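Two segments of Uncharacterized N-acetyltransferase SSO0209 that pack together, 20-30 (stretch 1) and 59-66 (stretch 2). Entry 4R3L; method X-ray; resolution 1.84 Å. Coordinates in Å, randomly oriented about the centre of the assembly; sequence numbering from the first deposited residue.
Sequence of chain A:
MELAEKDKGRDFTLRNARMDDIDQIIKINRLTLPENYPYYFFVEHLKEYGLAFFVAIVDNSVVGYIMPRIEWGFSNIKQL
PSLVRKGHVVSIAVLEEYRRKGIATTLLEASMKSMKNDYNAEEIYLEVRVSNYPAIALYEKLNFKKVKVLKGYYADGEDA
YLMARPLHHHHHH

Stretch 1, residues 20-30: DDIDQIIKINR
Stretch 2, residues 59-66: DNSVVGYI

The most distinctive feature of this contact is a methyl group set almost squarely over an aromatic ring: Ile25 CG2 lies 3.7 Å from the centroid of the Tyr65 ring (CG to CZ), only 6° off the ring normal, a CH-pi contact over one face. Ile28 CG2 meets the same ring at its edge, near the ring plane, 3.9 Å from Tyr65 CE2. Tyr65 adopts chi1 71° (p) and chi2 91°, and its CA-to-CB bond points toward the helix.

The framework is a helix, established by Ile22 and running through Arg30, laid across a strand, 61-66. Their axes approach to 8.4 Å and their N-to-C directions differ by 53°, with a signed crossing angle of -53°. Register is fixed by three CA-CA distances: Gln24 to Val62, 6.3 Å; Ile25 to Tyr65, 6.8 Å; Ile28 to Gly64, 7.2 Å. Helical phi/psi values cluster near -60/-45, and i to i-4 backbone hydrogen bonds such as Asn29 N to Ile25 O (2.9 Å) and Ile28 N to Gln24 O (3.0 Å) define the helix. The strand is less regular: Val62 has -76/126, Val63 departs to -118/-3, and Gly64 and Tyr65 are extended at -168/163 and -157/163.

Two hydrogen bonds cross the contact. Val62 N donates to Gln24 OE1 at 2.8 Å with an angle of 169°, so a helix side chain satisfies a strand amide in nearly linear geometry. Gln24 reaches it with chi1 -63° (m), chi2 168° (t) and chi3 69°; its length and carbonyl oxygen suit this position. Farther along, Asn29 ND2 donates to Tyr65 OH at 3.1 Å and 138°, giving the buried phenol a polar partner. Asn29 has chi1 173° (t), while its OD1 accepts from Arg30 NH1 at 3.0 Å.

Between these polar links lies an apolar patch, where the branched aliphatic side chains of Val62, Ile25 and Ile28 can be buried without leaving a polar group unpaired. Val62, chi1 176° (t), points toward the helix, with CG1 3.7 Å from Ile28 CD1 and 4.3 Å from Ile25 CG1. Ile25 (chi1 -72°, chi2 172°) and Ile28 (chi1 -66°, chi2 170°) share the mt rotamer. Ile28 CD1 also lies 3.6 Å from Val62 O and 3.7 Å from Gly64 N, packing against the strand backbone as well as the Val62 side chain. Val63 points away, consistent with its small covered area of 13 Å². Tyr65 and Val62 contribute most, 106 and 96 Å², to the 454 Å² buried in total.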

ATOM      1  N   ASP A  20      13.556   3.368 -13.006  1.00 28.42           N
ATOM      2  CA  ASP A  20      12.999   4.010 -14.185  1.00 25.80           C
ATOM      3  C   ASP A  20      11.475   4.063 -14.195  1.00 29.53           C
ATOM      4  O   ASP A  20      10.892   4.719 -15.054  1.00 30.52           O
ATOM      5  CB  ASP A  20      13.512   3.308 -15.445  1.00 34.13           C
ATOM      6  CG  ASP A  20      14.978   3.632 -15.735  1.00 47.79           C
ATOM      7  OD1 ASP A  20      15.610   4.335 -14.910  1.00 48.55           O
ATOM      8  OD2 ASP A  20      15.505   3.181 -16.777  1.00 49.61           O
ATOM      9  N   ASP A  21      10.830   3.392 -13.237  1.00 28.79           N
ATOM     10  CA  ASP A  21       9.377   3.497 -13.081  1.00 26.62           C
ATOM     11  C   ASP A  21       8.920   4.724 -12.298  1.00 26.15           C
ATOM     12  O   ASP A  21       7.745   5.087 -12.370  1.00 23.02           O
ATOM     13  CB  ASP A  21       8.806   2.268 -12.372  1.00 26.03           C
ATOM     14  CG  ASP A  21       9.016   0.988 -13.142  1.00 28.35           C
ATOM     15  OD1 ASP A  21       8.879   0.995 -14.388  1.00 33.66           O
ATOM     16  OD2 ASP A  21       9.306  -0.035 -12.486  1.00 28.91           O
ATOM     17  N   ILE A  22       9.822   5.332 -11.530  1.00 22.25           N
ATOM     18  CA  ILE A  22       9.426   6.344 -10.545  1.00 22.04           C
ATOM     19  C   ILE A  22       8.683   7.523 -11.159  1.00 25.96           C
ATOM     20  O   ILE A  22       7.713   8.008 -10.584  1.00 23.17           O
ATOM     21  CB  ILE A  22      10.645   6.878  -9.761  1.00 27.01           C
ATOM     22  CG1 ILE A  22      11.396   5.725  -9.088  1.00 31.63           C
ATOM     23  CG2 ILE A  22      10.211   7.903  -8.720  1.00 24.21           C
ATOM     24  CD1 ILE A  22      10.641   5.054  -8.009  1.00 30.86           C
ATOM     25  N   ASP A  23       9.120   7.980 -12.332  1.00 26.46           N
ATOM     26  CA  ASP A  23       8.454   9.108 -12.980  1.00 28.28           C
ATOM     27  C   ASP A  23       6.970   8.824 -13.245  1.00 24.90           C
ATOM     28  O   ASP A  23       6.119   9.679 -12.997  1.00 24.54           O
ATOM     29  CB  ASP A  23       9.170   9.483 -14.281  1.00 25.93           C
ATOM     30  CG  ASP A  23      10.399  10.346 -14.037  1.00 39.72           C
ATOM     31  OD1 ASP A  23      10.538  10.878 -12.912  1.00 40.05           O
ATOM     32  OD2 ASP A  23      11.224  10.496 -14.963  1.00 43.68           O
ATOM     33  N   GLN A  24       6.656   7.628 -13.731  1.00 22.96           N
ATOM     34  CA  GLN A  24       5.267   7.285 -14.011  1.00 23.49           C
ATOM     35  C   GLN A  24       4.485   7.066 -12.712  1.00 21.54           C
ATOM     36  O   GLN A  24       3.314   7.401 -12.620  1.00 24.40           O
ATOM     37  CB  GLN A  24       5.168   6.025 -14.890  1.00 27.29           C
ATOM     38  CG  GLN A  24       5.777   6.157 -16.281  1.00 33.30           C
ATOM     39  CD  GLN A  24       5.907   4.814 -16.990  1.00 35.48           C
ATOM     40  OE1 GLN A  24       4.910   4.194 -17.360  1.00 33.94           O
ATOM     41  NE2 GLN A  24       7.143   4.353 -17.163  1.00 37.61           N
ATOM     42  N   ILE A  25       5.146   6.481 -11.725  1.00 21.02           N
ATOM     43  CA  ILE A  25       4.547   6.279 -10.406  1.00 21.53           C
ATOM     44  C   ILE A  25       4.127   7.595  -9.769  1.00 24.85           C
ATOM     45  O   ILE A  25       3.027   7.713  -9.228  1.00 23.02           O
ATOM     46  CB  ILE A  25       5.529   5.522  -9.478  1.00 19.92           C
ATOM     47  CG1 ILE A  25       5.631   4.047  -9.921  1.00 20.90           C
ATOM     48  CG2 ILE A  25       5.099   5.639  -8.016  1.00 19.21           C
ATOM     49  CD1 ILE A  25       6.727   3.243  -9.194  1.00 19.80           C
ATOM     50  N   ILE A  26       5.004   8.594  -9.845  1.00 19.42           N
ATOM     51  CA  ILE A  26       4.698   9.907  -9.307  1.00 22.24           C
ATOM     52  C   ILE A  26       3.507  10.512 -10.038  1.00 23.12           C
ATOM     53  O   ILE A  26       2.613  11.064  -9.408  1.00 26.56           O
ATOM     54  CB  ILE A  26       5.928  10.864  -9.399  1.00 24.33           C
ATOM     55  CG1 ILE A  26       7.045  10.369  -8.476  1.00 27.71           C
ATOM     56  CG2 ILE A  26       5.533  12.293  -9.046  1.00 26.34           C
ATOM     57  CD1 ILE A  26       8.295  11.265  -8.491  1.00 25.77           C
ATOM     58  N   LYS A  27       3.495  10.386 -11.360  1.00 22.80           N
ATOM     59  CA  LYS A  27       2.379  10.867 -12.161  1.00 28.44           C
ATOM     60  C   LYS A  27       1.058  10.275 -11.696  1.00 27.97           C
ATOM     61  O   LYS A  27       0.075  10.992 -11.510  1.00 28.92           O
ATOM     62  CB  LYS A  27       2.592  10.531 -13.637  1.00 30.19           C
ATOM     63  CG  LYS A  27       1.343  10.728 -14.496  1.00 32.46           C
ATOM     64  CD  LYS A  27       1.405   9.913 -15.788  1.00 43.92           C
ATOM     65  CE  LYS A  27       0.148   9.062 -15.960  1.00 37.82           C
ATOM     66  NZ  LYS A  27       0.078   8.430 -17.312  1.00 50.34           N
ATOM     67  N   ILE A  28       1.039   8.958 -11.514  1.00 24.92           N
ATOM     68  CA  ILE A  28      -0.148   8.262 -11.024  1.00 21.12           C
ATOM     69  C   ILE A  28      -0.560   8.784  -9.651  1.00 26.19           C
ATOM     70  O   ILE A  28      -1.731   9.057  -9.381  1.00 26.81           O
ATOM     71  CB  ILE A  28       0.106   6.742 -10.944  1.00 22.74           C
ATOM     72  CG1 ILE A  28       0.319   6.176 -12.351  1.00 24.96           C
ATOM     73  CG2 ILE A  28      -1.059   6.041 -10.254  1.00 21.99           C
ATOM     74  CD1 ILE A  28       0.822   4.741 -12.370  1.00 24.90           C
ATOM     75  N   ASN A  29       0.426   8.929  -8.780  1.00 21.73           N
ATOM     76  CA  ASN A  29       0.185   9.410  -7.436  1.00 23.88           C
ATOM     77  C   ASN A  29      -0.426  10.818  -7.469  1.00 29.05           C
ATOM     78  O   ASN A  29      -1.408  11.099  -6.776  1.00 26.23           O
ATOM     79  CB  ASN A  29       1.499   9.383  -6.655  1.00 23.28           C
ATOM     80  CG  ASN A  29       1.396  10.032  -5.299  1.00 26.99           C
ATOM     81  OD1 ASN A  29       1.860  11.153  -5.106  1.00 34.32           O
ATOM     82  ND2 ASN A  29       0.822   9.320  -4.337  1.00 24.06           N
ATOM     83  N   ARG A  30       0.148  11.684  -8.302  1.00 30.17           N
ATOM     84  CA  ARG A  30      -0.332  13.058  -8.427  1.00 36.34           C
ATOM     85  C   ARG A  30      -1.778  13.099  -8.914  1.00 34.76           C
ATOM     86  O   ARG A  30      -2.564  13.926  -8.460  1.00 38.56           O
ATOM     87  CB  ARG A  30       0.564  13.863  -9.372  1.00 38.52           C
ATOM     88  CG  ARG A  30       2.015  14.012  -8.908  1.00 43.33           C
ATOM     89  CD  ARG A  30       2.136  14.566  -7.491  1.00 45.79           C
ATOM     90  NE  ARG A  30       3.514  14.967  -7.175  1.00 45.33           N
ATOM     91  CZ  ARG A  30       4.324  14.316  -6.341  1.00 46.05           C
ATOM     92  NH1 ARG A  30       3.913  13.214  -5.712  1.00 39.81           N
ATOM     93  NH2 ARG A  30       5.556  14.772  -6.135  1.00 43.73           N
ATOM     94  N   ASP A  59       0.911  -2.726 -21.686  1.00 37.30           N
ATOM     95  CA  ASP A  59       1.693  -2.363 -22.876  1.00 45.28           C
ATOM     96  C   ASP A  59       2.827  -1.373 -22.576  1.00 45.22           C
ATOM     97  O   ASP A  59       2.801  -0.218 -23.015  1.00 46.10           O
ATOM     98  CB  ASP A  59       0.770  -1.799 -23.958  1.00 48.68           C
ATOM     99  CG  ASP A  59       0.332  -2.857 -24.963  1.00 59.32           C
ATOM    100  OD1 ASP A  59       1.136  -3.767 -25.266  1.00 64.28           O
ATOM    101  OD2 ASP A  59      -0.818  -2.782 -25.451  1.00 68.20           O
ATOM    102  N   ASN A  60       3.791  -1.839 -21.788  1.00 41.41           N
ATOM    103  CA  ASN A  60       4.989  -1.073 -21.433  1.00 48.41           C
ATOM    104  C   ASN A  60       4.747   0.192 -20.595  1.00 44.70           C
ATOM    105  O   ASN A  60       5.693   0.924 -20.309  1.00 51.31           O
ATOM    106  CB  ASN A  60       5.766  -0.689 -22.701  1.00 49.56           C
ATOM    107  CG  ASN A  60       5.921  -1.847 -23.666  1.00 60.61           C
ATOM    108  OD1 ASN A  60       5.466  -2.961 -23.400  1.00 63.34           O
ATOM    109  ND2 ASN A  60       6.560  -1.587 -24.803  1.00 67.81           N
ATOM    110  N   SER A  61       3.504   0.463 -20.205  1.00 35.13           N
ATOM    111  CA  SER A  61       3.225   1.605 -19.323  1.00 33.66           C
ATOM    112  C   SER A  61       2.870   1.162 -17.902  1.00 29.27           C
ATOM    113  O   SER A  61       2.184   0.169 -17.715  1.00 25.44           O
ATOM    114  CB  SER A  61       2.082   2.462 -19.883  1.00 36.37           C
ATOM    115  OG  SER A  61       2.487   3.182 -21.033  1.00 47.03           O
ATOM    116  N   VAL A  62       3.334   1.906 -16.900  1.00 29.64           N
ATOM    117  CA  VAL A  62       2.904   1.654 -15.521  1.00 22.71           C
ATOM    118  C   VAL A  62       1.501   2.206 -15.332  1.00 25.01           C
ATOM    119  O   VAL A  62       1.255   3.375 -15.620  1.00 25.71           O
ATOM    120  CB  VAL A  62       3.864   2.299 -14.499  1.00 22.56           C
ATOM    121  CG1 VAL A  62       3.352   2.120 -13.083  1.00 22.13           C
ATOM    122  CG2 VAL A  62       5.272   1.721 -14.641  1.00 23.88           C
ATOM    123  N   VAL A  63       0.569   1.377 -14.864  1.00 22.45           N
ATOM    124  CA  VAL A  63      -0.792   1.841 -14.639  1.00 21.38           C
ATOM    125  C   VAL A  63      -1.216   1.752 -13.172  1.00 21.71           C
ATOM    126  O   VAL A  63      -2.314   2.173 -12.809  1.00 23.43           O
ATOM    127  CB  VAL A  63      -1.805   1.050 -15.488  1.00 21.95           C
ATOM    128  CG1 VAL A  63      -1.521   1.270 -16.964  1.00 29.38           C
ATOM    129  CG2 VAL A  63      -1.760  -0.446 -15.123  1.00 22.12           C
ATOM    130  N   GLY A  64      -0.347   1.215 -12.326  1.00 23.02           N
ATOM    131  CA  GLY A  64      -0.660   1.107 -10.913  1.00 17.96           C
ATOM    132  C   GLY A  64       0.572   0.738 -10.130  1.00 19.03           C
ATOM    133  O   GLY A  64       1.554   0.288 -10.717  1.00 16.67           O
ATOM    134  N   TYR A  65       0.547   0.945  -8.813  1.00 15.27           N
ATOM    135  CA  TYR A  65       1.703   0.573  -8.016  1.00 13.67           C
ATOM    136  C   TYR A  65       1.296   0.347  -6.584  1.00 14.42           C
ATOM    137  O   TYR A  65       0.227   0.794  -6.150  1.00 15.25           O
ATOM    138  CB  TYR A  65       2.791   1.665  -8.095  1.00 15.55           C
ATOM    139  CG  TYR A  65       2.391   2.917  -7.358  1.00 15.39           C
ATOM    140  CD1 TYR A  65       2.721   3.093  -6.024  1.00 18.00           C
ATOM    141  CD2 TYR A  65       1.657   3.916  -7.992  1.00 17.95           C
ATOM    142  CE1 TYR A  65       2.341   4.240  -5.338  1.00 18.63           C
ATOM    143  CE2 TYR A  65       1.264   5.062  -7.312  1.00 17.67           C
ATOM    144  CZ  TYR A  65       1.598   5.210  -5.985  1.00 20.00           C
ATOM    145  OH  TYR A  65       1.226   6.353  -5.303  1.00 23.25           O
ATOM    146  N   ILE A  66       2.166  -0.322  -5.840  1.00 12.45           N
ATOM    147  CA  ILE A  66       2.019  -0.406  -4.400  1.00 12.57           C
ATOM    148  C   ILE A  66       3.379  -0.188  -3.762  1.00 14.67           C
ATOM    149  O   ILE A  66       4.349  -0.849  -4.117  1.00 14.58           O
ATOM    150  CB  ILE A  66       1.415  -1.766  -3.950  1.00 14.81           C
ATOM    151  CG1 ILE A  66       1.238  -1.794  -2.425  1.00 12.74           C
ATOM    152  CG2 ILE A  66       2.269  -2.951  -4.436  1.00 14.51           C
ATOM    153  CD1 ILE A  66       0.449  -3.024  -1.934  1.00 13.44           C
TER